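5' nucleotidase family protein (Staphylococcus aureus subsp. aureus, PDB 4Q7F) belongs to the 5'-nucleotidase family, pairing a metal-binding calcineurin-like phosphoesterase domain with a C-terminal domain that helps to line the ligand pocket. Local coordinates at residues A[130-135]-A[161-166]; A[402-407]-A[452-457]. One frame throughout, in Å; residues are numbered along the deposited sequence.

Contact 1. Residues A[130-135]-A[161-166]; sequences VLCANI and GLTTQF
In the calcineurin-like phosphoesterase domain, the end of strand 155-163 is held by the loop that leads into strand 135-137, chiefly through the carboxamide of Asn134, which pairs with both backbone polar groups of Thr163. Asn134 ND2 donates to Thr163 O over 2.7 Å in a nearly straight bond (175° at the hydrogen); the acceptor lies in the amide plane, and the donor sits on a lone pair of the carbonyl. In return, Thr163 N donates to Asn134 OD1 at 3.0 Å, tilted 24° from the plane of that side-chain carbonyl. Through this pair of bonds the side chain imitates a neighbouring strand for one residue; its CG is set between the backbone N and carbonyl carbon of Asn134 (chi1 69°), on the side of the strand. ND2 also binds His182 O, which fixes the rotation of the amide. The Leu162 side chain crosses that of Asn134 at about a right angle, with Leu162 CD2 3.7 Å from Asn134 CG, and Ile187 of helix 184-198 touches both side chains.

Within the mixed sheet that strand 155-163 shares with 147-152 and 201-207, Gly161 marks the closest backbone approach to the loop. Ala133 N donates to Gly161 O at 2.7 Å, and Gly161 CA, bearing no side chain, makes a CA-H...O contact of 3.4 Å with Leu131 O. The same Leu131 O accepts a bond of 2.7 Å from a water that gives its other hydrogen to Thr163 OG1. Thr163 OG1 is also bonded to Leu107 O, while Thr163 CB meets Ile135 CD1 at 3.9 Å. The Thr163 side chain lies about 8 Å from the bound magnesium ion, and Thr164 OG1 bonds to the backbone O of Glu226, a ligand-pocket residue.

Contact 2. Residues A[402-407]-A[452-457]; sequences EAIERS and QRVSNM
Glu405, on helix 397-408 of the 5'-nucleotidase C-terminal domain, receives two consecutive backbone N-H groups where strand 454-459 begins, joining the helix to the four-stranded mixed sheet beside it. The helix and strand segments run at 132° to each other. Two hydrogen bonds make the polar part. Arg453 N donates to the syn lone pair of Glu405 OE1 at 2.9 Å, and Val454 N reaches Glu405 OE2 at 2.8 Å from above the carboxylate plane. A bend at chi2 (-74°) sets Glu405 CD off to the strand side. Val454 slides past Glu405 in the opposite direction, its CG2 methyl packed tightly against the carboxylate carbon, Glu405 CD, at 3.3 Å. The carboxylate is buried; Lys401 forms a salt bridge with OE2, so its negative charge is probably well compensated. The Arg453 guanidinium turns away to Ala408 O, just beyond the segment.

The apolar part belongs to Ile404. It crosses Val454 at about a right angle, the two CG2 methyls of Ile404 and Val454 3.5 Å apart. At its far end Ile404 meets selenomethionine Met457 tip to tip, with CD1 of Ile404 3.7 Å from CE of Met457.

How the contacts relate
From the N terminus, the chain first forms contact 1, where strand 155-163 returns to the loop that follows helix 116-125 and closes a mostly beta excursion of 25 residues within the phosphoesterase domain. Contact 2 comes much later, closing 44 residues between helix 397-408 and strand 454-459 in the C-terminal domain. The two loops follow in series and neither nest nor cross. The centres of contact 1 and contact 2 are about 36 Å apart, and the nearest atoms of contact 1 and contact 2 about 10 Å. Contact 1 ties a loop to a sheet near the metal sites, whereas contact 2 ties a helix to a separate sheet; both domains line the pocket, for example through Glu226 and Phe365.

Contact 1. Residues A[130-135]-A[161-166]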
loop_
_atom_site.group_PDB
_atom_site.type_symbol
_atom_site.label_atom_id
_atom_site.label_comp_id
_atom_site.label_asym_id
_atom_site.label_seq_id
_atom_site.Cartn_x
_atom_site.Cartn_y
_atom_site.Cartn_z
ATOM N N VAL A 130 10.352 -7.010 -15.731
ATOM C CA VAL A 130 9.290 -6.260 -15.066
ATOM C C VAL A 130 8.768 -5.295 -16.127
ATOM O O VAL A 130 9.528 -4.502 -16.682
ATOM C CB VAL A 130 9.788 -5.563 -13.795
ATOM C CG1 VAL A 130 8.725 -4.599 -13.259
ATOM C CG2 VAL A 130 10.129 -6.605 -12.738
ATOM N N LEU A 131 7.473 -5.385 -16.426
ATOM C CA LEU A 131 6.897 -4.610 -17.519
ATOM C C LEU A 131 6.158 -3.381 -17.010
ATOM O O LEU A 131 5.246 -3.508 -16.201
ATOM C CB LEU A 131 5.946 -5.492 -18.329
ATOM C CG LEU A 131 6.587 -6.745 -18.962
ATOM C CD1 LEU A 131 5.500 -7.623 -19.571
ATOM C CD2 LEU A 131 7.618 -6.377 -20.014
ATOM N N CYS A 132 6.583 -2.206 -17.470
ATOM C CA CYS A 132 5.928 -0.929 -17.096
ATOM C C CYS A 132 5.982 0.016 -18.283
ATOM O O CYS A 132 7.016 0.626 -18.553
ATOM C CB CYS A 132 6.603 -0.297 -15.896
ATOM S SG CYS A 132 5.766 1.221 -15.382
ATOM N N ALA A 133 4.863 0.143 -18.990
ATOM C CA ALA A 133 4.813 0.989 -20.183
ATOM C C ALA A 133 4.487 2.474 -19.946
ATOM O O ALA A 133 4.666 3.312 -20.848
ATOM C CB ALA A 133 3.815 0.394 -21.174
ATOM N N ASN A 134 4.052 2.828 -18.744
ATOM C CA ASN A 134 3.643 4.212 -18.514
ATOM C C ASN A 134 4.457 5.048 -17.519
ATOM O O ASN A 134 4.035 6.146 -17.129
ATOM C CB ASN A 134 2.158 4.239 -18.156
ATOM C CG ASN A 134 1.871 3.638 -16.804
ATOM O OD1 ASN A 134 2.503 2.677 -16.400
ATOM N ND2 ASN A 134 0.917 4.220 -16.089
ATOM N N ILE A 135 5.615 4.555 -17.101
ATOM C CA ILE A 135 6.485 5.320 -16.212
ATOM C C ILE A 135 7.769 5.523 -16.972
ATOM O O ILE A 135 8.475 4.549 -17.310
ATOM C CB ILE A 135 6.784 4.615 -14.879
ATOM C CG1 ILE A 135 5.508 4.473 -14.060
ATOM C CG2 ILE A 135 7.824 5.401 -14.088
ATOM C CD1 ILE A 135 5.700 3.839 -12.696
ATOM N N GLY A 161 2.228 -4.081 -19.292
ATOM C CA GLY A 161 2.318 -3.744 -17.873
ATOM C C GLY A 161 2.123 -2.251 -17.647
ATOM O O GLY A 161 2.719 -1.412 -18.323
ATOM N N LEU A 162 1.279 -1.924 -16.686
ATOM C CA LEU A 162 0.943 -0.548 -16.366
ATOM C C LEU A 162 0.891 -0.357 -14.876
ATOM O O LEU A 162 0.599 -1.301 -14.127
ATOM C CB LEU A 162 -0.412 -0.196 -16.967
ATOM C CG LEU A 162 -0.426 -0.150 -18.491
ATOM C CD1 LEU A 162 -1.835 -0.244 -19.071
ATOM C CD2 LEU A 162 0.308 1.089 -18.975
ATOM N N THR A 163 1.155 0.878 -14.452
ATOM C CA THR A 163 1.197 1.219 -13.041
ATOM C C THR A 163 0.376 2.487 -12.738
ATOM O O THR A 163 0.302 3.420 -13.542
ATOM C CB THR A 163 2.664 1.450 -12.608
ATOM O OG1 THR A 163 3.450 0.258 -12.838
ATOM C CG2 THR A 163 2.739 1.815 -11.144
ATOM N N THR A 164 -0.268 2.503 -11.592
ATOM C CA THR A 164 -1.013 3.722 -11.159
ATOM C C THR A 164 -0.153 4.992 -11.340
ATOM O O THR A 164 1.017 5.064 -10.913
ATOM C CB THR A 164 -1.504 3.589 -9.710
ATOM O OG1 THR A 164 -2.168 4.812 -9.293
ATOM C CG2 THR A 164 -0.338 3.284 -8.769
ATOM N N GLN A 165 -0.739 5.998 -11.982
ATOM C CA GLN A 165 -0.041 7.252 -12.245
ATOM C C GLN A 165 0.079 8.137 -11.005
ATOM O O GLN A 165 0.828 9.093 -11.024
ATOM C CB GLN A 165 -0.800 8.060 -13.311
ATOM C CG GLN A 165 -2.161 8.581 -12.842
ATOM C CD GLN A 165 -2.986 9.176 -13.964
ATOM O OE1 GLN A 165 -2.471 9.886 -14.807
ATOM N NE2 GLN A 165 -4.284 8.900 -13.965
ATOM N N PHE A 166 -0.570 7.757 -9.912
ATOM C CA PHE A 166 -0.717 8.648 -8.746
ATOM C C PHE A 166 0.488 8.722 -7.806
ATOM O O PHE A 166 0.427 9.388 -6.798
ATOM C CB PHE A 166 -1.959 8.199 -7.969
ATOM C CG PHE A 166 -2.811 9.321 -7.451
ATOM C CD1 PHE A 166 -3.508 10.116 -8.340
ATOM C CD2 PHE A 166 -2.995 9.519 -6.095
ATOM C CE1 PHE A 166 -4.325 11.130 -7.891
ATOM C CE2 PHE A 166 -3.825 10.526 -5.636
ATOM C CZ PHE A 166 -4.481 11.341 -6.538
HETATM O O HOH W 1 4.414 -1.850 -14.284
#

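Contact 2. Residues A[402-407]-A[452-457]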
loop_
_atom_site.group_PDB
_atom_site.type_symbol
_atom_site.label_atom_id
_atom_site.label_comp_id
_atom_site.label_asym_id
_atom_site.label_seq_id
_atom_site.Cartn_x
_atom_site.Cartn_y
_atom_site.Cartn_z
ATOM N N GLU A 402 -8.607 23.097 7.532
ATOM C CA GLU A 402 -8.970 22.272 6.381
ATOM C C GLU A 402 -8.444 20.850 6.539
ATOM O O GLU A 402 -9.079 19.888 6.126
ATOM C CB GLU A 402 -8.394 22.848 5.082
ATOM C CG GLU A 402 -9.082 24.091 4.611
ATOM C CD GLU A 402 -8.497 24.612 3.312
ATOM O OE1 GLU A 402 -7.741 23.879 2.638
ATOM O OE2 GLU A 402 -8.790 25.765 2.985
ATOM N N ALA A 403 -7.256 20.730 7.114
ATOM C CA ALA A 403 -6.660 19.418 7.328
ATOM C C ALA A 403 -7.461 18.693 8.416
ATOM O O ALA A 403 -7.797 17.558 8.251
ATOM C CB ALA A 403 -5.208 19.549 7.739
ATOM N N ILE A 404 -7.840 19.381 9.494
ATOM C CA ILE A 404 -8.596 18.691 10.557
ATOM C C ILE A 404 -9.987 18.325 10.017
ATOM O O ILE A 404 -10.530 17.306 10.395
ATOM C CB ILE A 404 -8.673 19.497 11.873
ATOM C CG1 ILE A 404 -7.268 19.765 12.413
ATOM C CG2 ILE A 404 -9.424 18.716 12.932
ATOM C CD1 ILE A 404 -7.200 20.740 13.581
ATOM N N GLU A 405 -10.555 19.143 9.129
ATOM C CA GLU A 405 -11.862 18.825 8.550
ATOM C C GLU A 405 -11.741 17.565 7.647
ATOM O O GLU A 405 -12.666 16.759 7.551
ATOM C CB GLU A 405 -12.397 20.005 7.749
ATOM C CG GLU A 405 -12.797 21.231 8.575
ATOM C CD GLU A 405 -14.093 21.063 9.351
ATOM O OE1 GLU A 405 -14.660 19.966 9.320
ATOM O OE2 GLU A 405 -14.576 22.043 10.024
ATOM N N ARG A 406 -10.595 17.391 7.009
ATOM C CA ARG A 406 -10.399 16.215 6.132
ATOM C C ARG A 406 -10.431 14.962 7.016
ATOM O O ARG A 406 -11.193 14.040 6.741
ATOM C CB ARG A 406 -9.132 16.316 5.327
ATOM C CG ARG A 406 -8.689 15.004 4.641
ATOM C CD ARG A 406 -9.756 14.341 3.779
ATOM N NE ARG A 406 -9.255 13.071 3.228
ATOM C CZ ARG A 406 -10.019 12.084 2.771
ATOM N NH1 ARG A 406 -11.356 12.189 2.778
ATOM N NH2 ARG A 406 -9.445 10.978 2.308
ATOM N N SER A 407 -9.644 14.962 8.093
ATOM C CA SER A 407 -9.641 13.867 9.047
ATOM C C SER A 407 -11.045 13.630 9.604
ATOM O O SER A 407 -11.438 12.499 9.715
ATOM C CB SER A 407 -8.673 14.138 10.208
ATOM O OG SER A 407 -7.359 14.372 9.727
ATOM N N GLN A 452 -17.341 21.463 7.850
ATOM C CA GLN A 452 -17.662 22.448 8.879
ATOM C C GLN A 452 -17.959 21.804 10.228
ATOM O O GLN A 452 -18.745 22.309 11.029
ATOM C CB GLN A 452 -18.787 23.371 8.431
ATOM C CG GLN A 452 -20.118 22.718 8.195
ATOM C CD GLN A 452 -21.083 23.678 7.552
ATOM O OE1 GLN A 452 -21.941 24.262 8.218
ATOM N NE2 GLN A 452 -20.898 23.913 6.265
ATOM N N ARG A 453 -17.222 20.743 10.497
ATOM C CA ARG A 453 -17.369 19.945 11.696
ATOM C C ARG A 453 -16.386 20.283 12.794
ATOM O O ARG A 453 -16.550 19.782 13.901
ATOM C CB ARG A 453 -17.124 18.448 11.351
ATOM C CG ARG A 453 -18.136 17.816 10.406
ATOM C CD ARG A 453 -17.803 16.351 10.101
ATOM N NE ARG A 453 -18.937 15.661 9.471
ATOM C CZ ARG A 453 -18.922 14.398 9.049
ATOM N NH1 ARG A 453 -17.850 13.656 9.197
ATOM N NH2 ARG A 453 -20.009 13.872 8.515
ATOM N N VAL A 454 -15.331 21.041 12.485
ATOM C CA VAL A 454 -14.295 21.333 13.477
ATOM C C VAL A 454 -14.605 22.662 14.195
ATOM O O VAL A 454 -14.824 23.644 13.554
ATOM C CB VAL A 454 -12.914 21.393 12.839
ATOM C CG1 VAL A 454 -11.850 21.721 13.882
ATOM C CG2 VAL A 454 -12.579 20.067 12.155
ATOM N N SER A 455 -14.636 22.613 15.522
ATOM C CA SER A 455 -14.935 23.754 16.382
ATOM C C SER A 455 -13.942 23.832 17.526
ATOM O O SER A 455 -13.183 22.882 17.789
ATOM C CB SER A 455 -16.328 23.594 16.980
ATOM O OG SER A 455 -17.328 23.745 15.998
ATOM N N ASN A 456 -13.961 24.979 18.190
ATOM C CA ASN A 456 -13.168 25.236 19.392
ATOM C C ASN A 456 -11.651 25.047 19.244
ATOM O O ASN A 456 -10.991 24.616 20.200
ATOM C CB ASN A 456 -13.687 24.326 20.514
ATOM C CG ASN A 456 -15.191 24.428 20.705
ATOM O OD1 ASN A 456 -15.910 23.422 20.568
ATOM N ND2 ASN A 456 -15.690 25.652 20.993
HETATM N N MSE A 457 -11.090 25.405 18.088
HETATM C CA MSE A 457 -9.646 25.180 17.858
HETATM C C MSE A 457 -8.792 26.089 18.713
HETATM O O MSE A 457 -8.994 27.285 18.717
HETATM C CB MSE A 457 -9.261 25.415 16.405
HETATM C CG MSE A 457 -9.770 24.342 15.469
HETATM SE SE MSE A 457 -9.046 24.715 13.674
HETATM C CE MSE A 457 -7.163 24.430 14.076
#